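Local coordinates for protein Co-type Nitrile Hydratase beta subunit (Pseudomonas putida, PDB 3QYH) that forms, with its partner alpha subunit, a cobalt-type nitrile hydratase that probably hydrates nitriles to the corresponding amides, at residues V158-V162 against Y186-F190; F168-D172 against W212-L216; S189-L195 against D205-L211. All blocks are in the same frame, centred on the assembly; numbering follows the deposited sequence.

Contact 1: residues V158-V162 against Y186-F190; sequences VGTVV and YTVSF
Strands 158-162 and 186-190 run antiparallel in the SH3-like beta-barrel domain at the C-terminal end of the beta subunit, their short axes 4.3 Å apart at closest and 136° between their directions, a strongly twisted pair. T160 and S189 form the hydrogen-bonded pair: T160 N gives to S189 O and S189 N gives to T160 O, each over 2.8 Å. The next pair, V161 with V188, is non-hydrogen-bonded, and beyond it V162 N reaches T187 O in a nearly straight bond (174° at the hydrogen). V161 and V188 lie on one face of the sheet, where V161 also touches V137 of the adjoining strand 136-139. CG1 of V161, set anti to the backbone N (chi1 177°), comes obliquely to the Y186 ring and lies 3.7 Å from its CD2. The far end of that tyrosine is held by D213, which is hydrogen-bonded to Y186 OH. T160, S189 and V162 lie on the other side. There V162 splits its two methyls: CG1 touches S189 CB, while CG2, lodged between its own N and carbonyl carbon, lies 3.7 Å from T187 CG2. The hydroxyl of T187 is bound instead by D210 and H165. G159 lets the strands close up beside F190; its CA is 3.1 Å from S189 O, and a CB at this position would run into V188 CG1, S189 O and the F190 ring. The F190 ring leans toward the first strand, bringing CD2 to 3.5 Å from V158 O. On the polar side a water joins the strands, lying 2.8 Å from T160 OG1 and donating to S189 O, which thus also accepts from T160 N.

Contact 2: residues F168-D172 against W212-L216; sequences FVTPD and WDDYL
The turn that links the last two strands of the SH3-like domain, with a 3-10 segment at 213-215, packs here against the start of the short helix 171-174. W212 and Y215 reach out from the turn, and the chain from V169 to D172 receives them. The indole N-H of W212 is bound by V169 O, NE1 to O 2.8 Å; the acceptor lies at the ring edge but 18° out of its plane, and the bond is bent to 150° at the hydrogen. One face of the same indole carries P171, whose CD sits 3.2 Å above the ring plane, shifted toward the rim, and whose CG is 3.4 Å from CZ2 of W212. T170, at the N-cap position, brings OG1 alongside CD1 of W212, but this hydroxyl is engaged by H181 and Q183. Y215 meets the helix through its hydroxyl: OH donates to the syn lone pair of D172 OD2, a short 2.5 Å away, with the carboxylate and ring planes 61° apart. The tyrosine ring lies against W212, three residues earlier in the turn, whose CB is 3.9 Å above the ring centre. Within the turn Y215 N closes back on W212 O. D172 has a second hold, T148 on OD1, and Y215 OH also accepts from the backbone N of R149. The W212 side chain lies about 11 Å from the cobalt and also packs on an apolar side chain of the other protein's chain. The N-H bond and the proline over one face probably restrict rotation of the indole, while the carboxylate, held at OD2 by Y215 and at OD1 by T148, probably has little freedom to turn.

Contact 3: residues S189-L195 against D205-L211; sequences SFTSVEL and DTIRVDL
L195 and I207 meet at the apolar centre, where CD1 of the leucine crosses the isoleucine obliquely and lies 3.6 Å from its CB. The same methyl also packs on CD1 of I207, which extends to CA of S192 at the first turn of helix 192-196. Alongside, the F190 ring leans over strand 206-211: its CE1 is 3.9 Å from CG2 of V209, and CZ points to CD1 of L211, which comes in at the ring edge from the opposite direction. Placing CG beside the backbone N (chi1 -62°) directs the ring to these residues and to V139 of strand 136-139. Replacing F190 by an alanine would probably leave V209 CG2 and L211 CD1 without their aromatic partner and open a gap between the two strands and strand 136-139. Beneath the side chains, F190 and I207 form a hydrogen-bonded antiparallel pair, F190 N to I207 O at 2.8 Å and I207 N to F190 O at 2.9 Å, flanked by the non-hydrogen-bonded pairs S189 with R208 and T191 with T206. On the face of those four residues, the extended R208 chain lays its CG 4.0 Å from CB of S189, while its NE, buried here, has no partner in the model. As the first strand ends, S192 N reaches D205 O over 3.0 Å, bent to 144° at the hydrogen, and T191 OG1 caps the helix by accepting from E194 N. D205 makes a salt bridge to a basic side chain of the other protein's chain, and T206 OG1 is hydrogen-bonded to an acidic one. Residues 206-209 also pair in parallel with a strand of that chain: at strand 206-212, outermost within this chain, the SH3-like sheet runs on across the subunit interface.

All three contacts belong to the C-terminal SH3-like domain. Contacts 1 and 3 lie 7 Å apart between centres and share S189 and F190, because strand 183-191 is the middle one of three neighbours, between 158-168 and 206-212. T187 OG1 to D210 OD2 (2.6 Å) ties them further. Contact 2 is 14 Å from contact 1 and 18 Å from contact 3; it touches contact 1 through Y186 and D213, and contact 3 through L216 and L211. Along the chain, contacts 1 and 2 alternate their segments, while contact 3 falls between the two segments of contact 2. Contacts 1 and 3 thus line up three neighbouring strands; contact 2 attaches the turn after 206-212 to helix 171-174.

Contact 1: residues V158-V162 against Y186-F190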
ATOM      1  N   VAL B 158      13.304 -11.805  16.561  1.00 17.20           N
ATOM      2  CA  VAL B 158      14.444 -10.903  16.754  1.00 18.17           C
ATOM      3  C   VAL B 158      14.956 -10.434  15.407  1.00 11.58           C
ATOM      4  O   VAL B 158      15.203 -11.238  14.507  1.00 17.65           O
ATOM      5  CB  VAL B 158      15.612 -11.613  17.513  1.00 18.99           C
ATOM      6  CG1 VAL B 158      16.916 -10.828  17.381  1.00 18.71           C
ATOM      7  CG2 VAL B 158      15.238 -11.849  18.986  1.00 18.47           C
ATOM      8  N   GLY B 159      15.131  -9.126  15.269  1.00 15.96           N
ATOM      9  CA  GLY B 159      15.665  -8.590  14.024  1.00 13.35           C
ATOM     10  C   GLY B 159      16.659  -7.464  14.268  1.00 19.42           C
ATOM     11  O   GLY B 159      16.941  -7.102  15.414  1.00 18.93           O
ATOM     12  N   THR B 160      17.170  -6.891  13.179  1.00 16.85           N
ATOM     13  CA  THR B 160      18.169  -5.819  13.257  1.00 18.24           C
ATOM     14  C   THR B 160      17.589  -4.503  12.715  1.00 16.23           C
ATOM     15  O   THR B 160      17.071  -4.461  11.598  1.00 18.42           O
ATOM     16  CB  THR B 160      19.418  -6.197  12.441  1.00 21.57           C
ATOM     17  OG1 THR B 160      19.875  -7.507  12.827  1.00 24.98           O
ATOM     18  CG2 THR B 160      20.554  -5.147  12.615  1.00 22.07           C
ATOM     19  N   VAL B 161      17.647  -3.444  13.511  1.00 16.42           N
ATOM     20  CA  VAL B 161      17.239  -2.127  13.030  1.00 18.59           C
ATOM     21  C   VAL B 161      18.170  -1.740  11.880  1.00 20.61           C
ATOM     22  O   VAL B 161      19.390  -1.726  12.038  1.00 23.88           O
ATOM     23  CB  VAL B 161      17.301  -1.074  14.145  1.00 19.93           C
ATOM     24  CG1 VAL B 161      16.942   0.330  13.592  1.00 17.01           C
ATOM     25  CG2 VAL B 161      16.365  -1.454  15.302  1.00 16.01           C
ATOM     26  N   VAL B 162      17.608  -1.467  10.707  1.00 15.99           N
ATOM     27  CA  VAL B 162      18.438  -1.086   9.559  1.00 16.90           C
ATOM     28  C   VAL B 162      18.171   0.353   9.073  1.00 25.30           C
ATOM     29  O   VAL B 162      19.010   0.939   8.385  1.00 19.41           O
ATOM     30  CB  VAL B 162      18.317  -2.068   8.375  1.00 17.66           C
ATOM     31  CG1 VAL B 162      18.965  -3.411   8.714  1.00 20.12           C
ATOM     32  CG2 VAL B 162      16.842  -2.269   7.951  1.00 15.88           C
ATOM     33  N   TYR B 186      10.985   2.327  12.583  1.00 14.26           N
ATOM     34  CA  TYR B 186      12.232   1.771  12.073  1.00 13.43           C
ATOM     35  C   TYR B 186      11.906   0.702  11.049  1.00 18.26           C
ATOM     36  O   TYR B 186      10.907  -0.010  11.191  1.00 16.91           O
ATOM     37  CB  TYR B 186      13.027   1.102  13.202  1.00 14.18           C
ATOM     38  CG  TYR B 186      13.225   1.938  14.459  1.00 17.26           C
ATOM     39  CD1 TYR B 186      12.294   1.917  15.496  1.00 14.03           C
ATOM     40  CD2 TYR B 186      14.365   2.730  14.619  1.00 14.17           C
ATOM     41  CE1 TYR B 186      12.480   2.677  16.639  1.00 16.44           C
ATOM     42  CE2 TYR B 186      14.561   3.484  15.763  1.00 16.02           C
ATOM     43  CZ  TYR B 186      13.629   3.456  16.765  1.00 15.58           C
ATOM     44  OH  TYR B 186      13.802   4.198  17.903  1.00 21.97           O
ATOM     45  N   THR B 187      12.740   0.557  10.029  1.00 12.54           N
ATOM     46  CA  THR B 187      12.739  -0.705   9.286  1.00 14.95           C
ATOM     47  C   THR B 187      13.600  -1.725  10.029  1.00 19.33           C
ATOM     48  O   THR B 187      14.759  -1.445  10.369  1.00 15.73           O
ATOM     49  CB  THR B 187      13.265  -0.572   7.850  1.00 14.80           C
ATOM     50  OG1 THR B 187      12.429   0.329   7.122  1.00 16.45           O
ATOM     51  CG2 THR B 187      13.226  -1.946   7.142  1.00 15.11           C
ATOM     52  N   VAL B 188      13.026  -2.896  10.291  1.00 16.69           N
ATOM     53  CA  VAL B 188      13.729  -3.943  11.014  1.00 14.15           C
ATOM     54  C   VAL B 188      13.902  -5.133  10.098  1.00 14.15           C
ATOM     55  O   VAL B 188      12.946  -5.545   9.454  1.00 15.16           O
ATOM     56  CB  VAL B 188      12.954  -4.381  12.251  1.00 14.77           C
ATOM     57  CG1 VAL B 188      13.672  -5.552  12.945  1.00 14.40           C
ATOM     58  CG2 VAL B 188      12.753  -3.208  13.208  1.00 14.49           C
ATOM     59  N   SER B 189      15.116  -5.689  10.040  1.00 13.06           N
ATOM     60  CA  SER B 189      15.412  -6.790   9.128  1.00 11.63           C
ATOM     61  C   SER B 189      15.433  -8.129   9.894  1.00 17.16           C
ATOM     62  O   SER B 189      16.084  -8.255  10.925  1.00 19.03           O
ATOM     63  CB  SER B 189      16.755  -6.555   8.422  1.00 12.68           C
ATOM     64  OG  SER B 189      17.104  -7.628   7.590  1.00 17.93           O
ATOM     65  N   PHE B 190      14.711  -9.114   9.371  1.00 16.31           N
ATOM     66  CA  PHE B 190      14.615 -10.445   9.973  1.00 17.12           C
ATOM     67  C   PHE B 190      15.141 -11.448   8.974  1.00 15.57           C
ATOM     68  O   PHE B 190      14.847 -11.348   7.794  1.00 16.72           O
ATOM     69  CB  PHE B 190      13.148 -10.802  10.260  1.00 13.85           C
ATOM     70  CG  PHE B 190      12.473  -9.887  11.236  1.00 14.60           C
ATOM     71  CD1 PHE B 190      11.743  -8.797  10.788  1.00 15.34           C
ATOM     72  CD2 PHE B 190      12.530 -10.132  12.601  1.00 13.21           C
ATOM     73  CE1 PHE B 190      11.101  -7.942  11.683  1.00 14.74           C
ATOM     74  CE2 PHE B 190      11.906  -9.272  13.511  1.00 12.36           C
ATOM     75  CZ  PHE B 190      11.178  -8.188  13.052  1.00 16.73           C
TER
HETATM   76  O   HOH W   1      18.710  -9.692  11.505  1.00 23.77           O

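Contact 2: residues F168-D172 against W212-L216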
ATOM      1  N   PHE B 168       6.648   9.461  13.455  1.00 17.47           N
ATOM      2  CA  PHE B 168       5.363   9.313  12.765  1.00 13.90           C
ATOM      3  C   PHE B 168       4.219   9.138  13.746  1.00 17.76           C
ATOM      4  O   PHE B 168       4.419   8.706  14.889  1.00 16.47           O
ATOM      5  CB  PHE B 168       5.402   8.098  11.829  1.00 12.31           C
ATOM      6  CG  PHE B 168       6.292   8.294  10.635  1.00 16.56           C
ATOM      7  CD1 PHE B 168       5.778   8.785   9.448  1.00 16.67           C
ATOM      8  CD2 PHE B 168       7.648   8.012  10.710  1.00 14.75           C
ATOM      9  CE1 PHE B 168       6.610   8.980   8.325  1.00 19.47           C
ATOM     10  CE2 PHE B 168       8.484   8.217   9.618  1.00 20.39           C
ATOM     11  CZ  PHE B 168       7.961   8.704   8.422  1.00 15.62           C
ATOM     12  N   VAL B 169       3.014   9.462  13.295  1.00 13.55           N
ATOM     13  CA  VAL B 169       1.805   9.160  14.037  1.00 12.58           C
ATOM     14  C   VAL B 169       1.778   7.662  14.389  1.00 13.56           C
ATOM     15  O   VAL B 169       2.279   6.836  13.627  1.00 14.92           O
ATOM     16  CB  VAL B 169       0.553   9.476  13.174  1.00 14.74           C
ATOM     17  CG1 VAL B 169      -0.729   8.914  13.823  1.00 14.83           C
ATOM     18  CG2 VAL B 169       0.440  10.999  12.920  1.00 14.75           C
ATOM     19  N   THR B 170       1.206   7.323  15.539  1.00 15.90           N
ATOM     20  CA  THR B 170       0.985   5.930  15.924  1.00 15.83           C
ATOM     21  C   THR B 170      -0.442   5.490  15.581  1.00 13.78           C
ATOM     22  O   THR B 170      -1.420   6.019  16.137  1.00 15.25           O
ATOM     23  CB  THR B 170       1.235   5.738  17.445  1.00 18.25           C
ATOM     24  OG1 THR B 170       2.603   6.025  17.747  1.00 15.39           O
ATOM     25  CG2 THR B 170       0.899   4.293  17.882  1.00 18.03           C
ATOM     26  N   PRO B 171      -0.575   4.497  14.687  1.00 14.85           N
ATOM     27  CA  PRO B 171      -1.898   4.050  14.237  1.00 12.96           C
ATOM     28  C   PRO B 171      -2.692   3.400  15.360  1.00 17.03           C
ATOM     29  O   PRO B 171      -3.905   3.578  15.388  1.00 14.97           O
ATOM     30  CB  PRO B 171      -1.583   3.020  13.141  1.00 11.32           C
ATOM     31  CG  PRO B 171      -0.167   3.261  12.785  1.00 20.11           C
ATOM     32  CD  PRO B 171       0.499   3.731  14.046  1.00 14.58           C
ATOM     33  N   ASP B 172      -2.031   2.699  16.284  1.00 16.04           N
ATOM     34  CA  ASP B 172      -2.748   2.020  17.367  1.00 15.53           C
ATOM     35  C   ASP B 172      -3.608   2.982  18.181  1.00 22.58           C
ATOM     36  O   ASP B 172      -4.680   2.618  18.655  1.00 15.90           O
ATOM     37  CB  ASP B 172      -1.787   1.297  18.322  1.00 16.56           C
ATOM     38  CG  ASP B 172      -0.851   0.345  17.598  1.00 21.34           C
ATOM     39  OD1 ASP B 172      -0.724  -0.813  18.040  1.00 18.56           O
ATOM     40  OD2 ASP B 172      -0.227   0.761  16.589  1.00 17.70           O
ATOM     41  N   TRP B 212       6.953   0.395  14.870  1.00 10.22           N
ATOM     42  CA  TRP B 212       7.014   1.546  15.747  1.00 12.46           C
ATOM     43  C   TRP B 212       7.863   1.252  16.981  1.00 17.49           C
ATOM     44  O   TRP B 212       7.972   0.106  17.414  1.00 18.27           O
ATOM     45  CB  TRP B 212       5.610   1.976  16.152  1.00 12.63           C
ATOM     46  CG  TRP B 212       4.892   2.842  15.114  1.00 15.47           C
ATOM     47  CD1 TRP B 212       4.647   4.190  15.194  1.00 16.67           C
ATOM     48  CD2 TRP B 212       4.341   2.411  13.864  1.00 14.67           C
ATOM     49  NE1 TRP B 212       3.977   4.614  14.069  1.00 17.23           N
ATOM     50  CE2 TRP B 212       3.773   3.539  13.242  1.00 17.85           C
ATOM     51  CE3 TRP B 212       4.262   1.177  13.214  1.00 13.52           C
ATOM     52  CZ2 TRP B 212       3.144   3.468  12.001  1.00 15.37           C
ATOM     53  CZ3 TRP B 212       3.627   1.115  11.986  1.00 14.55           C
ATOM     54  CH2 TRP B 212       3.069   2.246  11.402  1.00 12.43           C
ATOM     55  N   ASP B 213       8.470   2.294  17.533  1.00 17.83           N
ATOM     56  CA  ASP B 213       9.429   2.173  18.634  1.00 17.13           C
ATOM     57  C   ASP B 213       8.886   1.321  19.783  1.00 17.48           C
ATOM     58  O   ASP B 213       9.548   0.378  20.224  1.00 16.53           O
ATOM     59  CB  ASP B 213       9.825   3.568  19.147  1.00 16.22           C
ATOM     60  CG  ASP B 213      10.976   3.525  20.129  1.00 22.07           C
ATOM     61  OD1 ASP B 213      10.779   2.977  21.221  1.00 20.92           O
ATOM     62  OD2 ASP B 213      12.074   4.047  19.807  1.00 22.83           O
ATOM     63  N   ASP B 214       7.687   1.631  20.268  1.00 15.79           N
ATOM     64  CA  ASP B 214       7.173   0.858  21.397  1.00 18.79           C
ATOM     65  C   ASP B 214       6.598  -0.517  21.035  1.00 20.67           C
ATOM     66  O   ASP B 214       6.004  -1.166  21.883  1.00 18.70           O
ATOM     67  CB  ASP B 214       6.213   1.672  22.286  1.00 16.81           C
ATOM     68  CG  ASP B 214       4.888   1.973  21.616  1.00 20.13           C
ATOM     69  OD1 ASP B 214       4.636   1.486  20.491  1.00 20.54           O
ATOM     70  OD2 ASP B 214       4.087   2.712  22.220  1.00 22.03           O
ATOM     71  N   TYR B 215       6.785  -0.956  19.788  1.00 15.58           N
ATOM     72  CA  TYR B 215       6.487  -2.339  19.404  1.00 19.64           C
ATOM     73  C   TYR B 215       7.678  -3.212  19.785  1.00 17.79           C
ATOM     74  O   TYR B 215       7.610  -4.442  19.704  1.00 19.40           O
ATOM     75  CB  TYR B 215       6.320  -2.464  17.888  1.00 13.87           C
ATOM     76  CG  TYR B 215       5.024  -1.964  17.277  1.00 13.60           C
ATOM     77  CD1 TYR B 215       4.054  -1.307  18.034  1.00 13.59           C
ATOM     78  CD2 TYR B 215       4.794  -2.135  15.912  1.00 12.17           C
ATOM     79  CE1 TYR B 215       2.857  -0.857  17.430  1.00 16.07           C
ATOM     80  CE2 TYR B 215       3.629  -1.685  15.303  1.00 11.84           C
ATOM     81  CZ  TYR B 215       2.664  -1.052  16.054  1.00 13.86           C
ATOM     82  OH  TYR B 215       1.524  -0.614  15.386  1.00 15.27           O
ATOM     83  N   LEU B 216       8.779  -2.577  20.177  1.00 16.21           N
ATOM     84  CA  LEU B 216      10.066  -3.273  20.286  1.00 15.62           C
ATOM     85  C   LEU B 216      10.669  -3.238  21.687  1.00 17.75           C
ATOM     86  O   LEU B 216      10.300  -2.395  22.509  1.00 20.46           O
ATOM     87  CB  LEU B 216      11.076  -2.677  19.300  1.00 15.52           C
ATOM     88  CG  LEU B 216      10.630  -2.529  17.848  1.00 18.51           C
ATOM     89  CD1 LEU B 216      11.655  -1.738  17.055  1.00 15.35           C
ATOM     90  CD2 LEU B 216      10.386  -3.900  17.207  1.00 17.80           C
TER

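Contact 3: residues S189-L195 against D205-L211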
ATOM      1  N   SER B 189      15.116  -5.689  10.040  1.00 13.06           N
ATOM      2  CA  SER B 189      15.412  -6.790   9.128  1.00 11.63           C
ATOM      3  C   SER B 189      15.433  -8.129   9.894  1.00 17.16           C
ATOM      4  O   SER B 189      16.084  -8.255  10.925  1.00 19.03           O
ATOM      5  CB  SER B 189      16.755  -6.555   8.422  1.00 12.68           C
ATOM      6  OG  SER B 189      17.104  -7.628   7.590  1.00 17.93           O
ATOM      7  N   PHE B 190      14.711  -9.114   9.371  1.00 16.31           N
ATOM      8  CA  PHE B 190      14.615 -10.445   9.973  1.00 17.12           C
ATOM      9  C   PHE B 190      15.141 -11.448   8.974  1.00 15.57           C
ATOM     10  O   PHE B 190      14.847 -11.348   7.794  1.00 16.72           O
ATOM     11  CB  PHE B 190      13.148 -10.802  10.260  1.00 13.85           C
ATOM     12  CG  PHE B 190      12.473  -9.887  11.236  1.00 14.60           C
ATOM     13  CD1 PHE B 190      11.743  -8.797  10.788  1.00 15.34           C
ATOM     14  CD2 PHE B 190      12.530 -10.132  12.601  1.00 13.21           C
ATOM     15  CE1 PHE B 190      11.101  -7.942  11.683  1.00 14.74           C
ATOM     16  CE2 PHE B 190      11.906  -9.272  13.511  1.00 12.36           C
ATOM     17  CZ  PHE B 190      11.178  -8.188  13.052  1.00 16.73           C
ATOM     18  N   THR B 191      15.893 -12.444   9.430  1.00 15.52           N
ATOM     19  CA  THR B 191      16.314 -13.500   8.522  1.00 14.22           C
ATOM     20  C   THR B 191      15.155 -14.437   8.268  1.00 14.83           C
ATOM     21  O   THR B 191      14.270 -14.591   9.104  1.00 16.12           O
ATOM     22  CB  THR B 191      17.451 -14.370   9.103  1.00 16.34           C
ATOM     23  OG1 THR B 191      16.970 -15.014  10.294  1.00 18.92           O
ATOM     24  CG2 THR B 191      18.669 -13.518   9.443  1.00 15.91           C
ATOM     25  N   SER B 192      15.185 -15.086   7.117  1.00 16.18           N
ATOM     26  CA  SER B 192      14.176 -16.076   6.771  1.00 19.49           C
ATOM     27  C   SER B 192      14.088 -17.181   7.845  1.00 22.87           C
ATOM     28  O   SER B 192      12.999 -17.646   8.195  1.00 18.47           O
ATOM     29  CB  SER B 192      14.506 -16.666   5.402  1.00 19.73           C
ATOM     30  OG  SER B 192      13.562 -17.642   5.010  1.00 32.83           O
ATOM     31  N   VAL B 193      15.234 -17.602   8.371  1.00 18.67           N
ATOM     32  CA  VAL B 193      15.244 -18.669   9.371  1.00 19.32           C
ATOM     33  C   VAL B 193      14.594 -18.218  10.662  1.00 19.31           C
ATOM     34  O   VAL B 193      13.850 -18.962  11.286  1.00 19.87           O
ATOM     35  CB  VAL B 193      16.673 -19.201   9.641  1.00 22.87           C
ATOM     36  CG1 VAL B 193      16.666 -20.232  10.766  1.00 25.39           C
ATOM     37  CG2 VAL B 193      17.235 -19.834   8.384  1.00 32.71           C
ATOM     38  N   GLU B 194      14.862 -16.993  11.074  1.00 16.59           N
ATOM     39  CA  GLU B 194      14.236 -16.474  12.286  1.00 16.83           C
ATOM     40  C   GLU B 194      12.712 -16.465  12.159  1.00 21.12           C
ATOM     41  O   GLU B 194      11.997 -16.828  13.097  1.00 16.99           O
ATOM     42  CB  GLU B 194      14.726 -15.062  12.598  1.00 13.09           C
ATOM     43  CG  GLU B 194      13.974 -14.394  13.755  1.00 17.94           C
ATOM     44  CD  GLU B 194      14.385 -14.948  15.136  1.00 21.29           C
ATOM     45  OE1 GLU B 194      15.353 -15.732  15.225  1.00 22.69           O
ATOM     46  OE2 GLU B 194      13.747 -14.592  16.141  1.00 20.21           O
ATOM     47  N   LEU B 195      12.195 -16.033  11.015  1.00 16.72           N
ATOM     48  CA  LEU B 195      10.734 -15.967  10.877  1.00 15.89           C
ATOM     49  C   LEU B 195      10.068 -17.336  10.717  1.00 16.49           C
ATOM     50  O   LEU B 195       9.052 -17.588  11.319  1.00 13.75           O
ATOM     51  CB  LEU B 195      10.313 -15.062   9.723  1.00 15.74           C
ATOM     52  CG  LEU B 195      10.757 -13.603   9.773  1.00 14.08           C
ATOM     53  CD1 LEU B 195      10.152 -12.923   8.573  1.00 15.64           C
ATOM     54  CD2 LEU B 195      10.315 -12.936  11.068  1.00 12.68           C
ATOM     55  N   ASP B 205      17.722 -15.155   2.140  1.00 26.98           N
ATOM     56  CA  ASP B 205      16.583 -14.227   2.155  1.00 23.40           C
ATOM     57  C   ASP B 205      16.260 -13.510   3.466  1.00 23.25           C
ATOM     58  O   ASP B 205      16.368 -14.079   4.557  1.00 19.77           O
ATOM     59  CB  ASP B 205      15.377 -14.918   1.553  1.00 22.02           C
ATOM     60  CG  ASP B 205      15.684 -15.452   0.170  1.00 32.16           C
ATOM     61  OD1 ASP B 205      16.764 -15.088  -0.380  1.00 36.92           O
ATOM     62  OD2 ASP B 205      14.875 -16.229  -0.360  1.00 35.07           O
ATOM     63  N   THR B 206      15.900 -12.232   3.348  1.00 19.23           N
ATOM     64  CA  THR B 206      15.553 -11.429   4.507  1.00 15.31           C
ATOM     65  C   THR B 206      14.222 -10.708   4.280  1.00 15.44           C
ATOM     66  O   THR B 206      13.817 -10.453   3.135  1.00 12.92           O
ATOM     67  CB  THR B 206      16.665 -10.402   4.885  1.00 22.29           C
ATOM     68  OG1 THR B 206      16.844  -9.460   3.825  1.00 21.16           O
ATOM     69  CG2 THR B 206      17.981 -11.107   5.155  1.00 25.71           C
ATOM     70  N   ILE B 207      13.551 -10.404   5.385  1.00 15.32           N
ATOM     71  CA  ILE B 207      12.250  -9.753   5.362  1.00 11.96           C
ATOM     72  C   ILE B 207      12.380  -8.505   6.187  1.00 15.65           C
ATOM     73  O   ILE B 207      12.804  -8.566   7.346  1.00 17.09           O
ATOM     74  CB  ILE B 207      11.149 -10.647   5.979  1.00 15.61           C
ATOM     75  CG1 ILE B 207      10.966 -11.929   5.169  1.00 14.20           C
ATOM     76  CG2 ILE B 207       9.825  -9.887   6.020  1.00 12.31           C
ATOM     77  CD1 ILE B 207      12.051 -13.005   5.427  1.00 21.78           C
ATOM     78  N   ARG B 208      12.066  -7.367   5.584  1.00 12.12           N
ATOM     79  CA  ARG B 208      12.120  -6.105   6.284  1.00 12.77           C
ATOM     80  C   ARG B 208      10.696  -5.675   6.606  1.00 13.53           C
ATOM     81  O   ARG B 208       9.793  -5.817   5.781  1.00 13.77           O
ATOM     82  CB  ARG B 208      12.884  -5.058   5.450  1.00 14.30           C
ATOM     83  CG  ARG B 208      14.397  -5.342   5.463  1.00 16.22           C
ATOM     84  CD  ARG B 208      15.241  -4.425   4.593  1.00 23.52           C
ATOM     85  NE  ARG B 208      16.657  -4.778   4.757  1.00 22.00           N
ATOM     86  CZ  ARG B 208      17.664  -3.925   4.641  1.00 24.12           C
ATOM     87  NH1 ARG B 208      17.436  -2.649   4.346  1.00 24.20           N
ATOM     88  NH2 ARG B 208      18.904  -4.358   4.833  1.00 22.85           N
ATOM     89  N   VAL B 209      10.505  -5.172   7.819  1.00 12.96           N
ATOM     90  CA  VAL B 209       9.186  -4.744   8.277  1.00 10.81           C
ATOM     91  C   VAL B 209       9.303  -3.401   8.984  1.00 15.16           C
ATOM     92  O   VAL B 209      10.244  -3.180   9.751  1.00 14.51           O
ATOM     93  CB  VAL B 209       8.577  -5.790   9.265  1.00 13.87           C
ATOM     94  CG1 VAL B 209       7.109  -5.472   9.566  1.00 11.48           C
ATOM     95  CG2 VAL B 209       8.712  -7.222   8.709  1.00 11.63           C
ATOM     96  N   ASP B 210       8.336  -2.508   8.772  1.00 11.92           N
ATOM     97  CA  ASP B 210       8.384  -1.222   9.447  1.00 13.36           C
ATOM     98  C   ASP B 210       7.596  -1.213  10.754  1.00 15.19           C
ATOM     99  O   ASP B 210       6.387  -1.467  10.774  1.00 14.00           O
ATOM    100  CB  ASP B 210       7.935  -0.091   8.508  1.00 15.45           C
ATOM    101  CG  ASP B 210       8.842   0.045   7.294  1.00 20.01           C
ATOM    102  OD1 ASP B 210       8.434   0.705   6.311  1.00 18.80           O
ATOM    103  OD2 ASP B 210       9.965  -0.521   7.326  1.00 18.86           O
ATOM    104  N   LEU B 211       8.289  -0.906  11.845  1.00 13.35           N
ATOM    105  CA  LEU B 211       7.736  -1.137  13.169  1.00 13.91           C
ATOM    106  C   LEU B 211       7.950   0.082  14.050  1.00 16.18           C
ATOM    107  O   LEU B 211       8.998   0.728  13.976  1.00 16.28           O
ATOM    108  CB  LEU B 211       8.393  -2.367  13.789  1.00 11.62           C
ATOM    109  CG  LEU B 211       8.041  -3.672  13.067  1.00 16.55           C
ATOM    110  CD1 LEU B 211       8.965  -4.788  13.498  1.00 16.54           C
ATOM    111  CD2 LEU B 211       6.556  -4.078  13.291  1.00 12.37           C
TER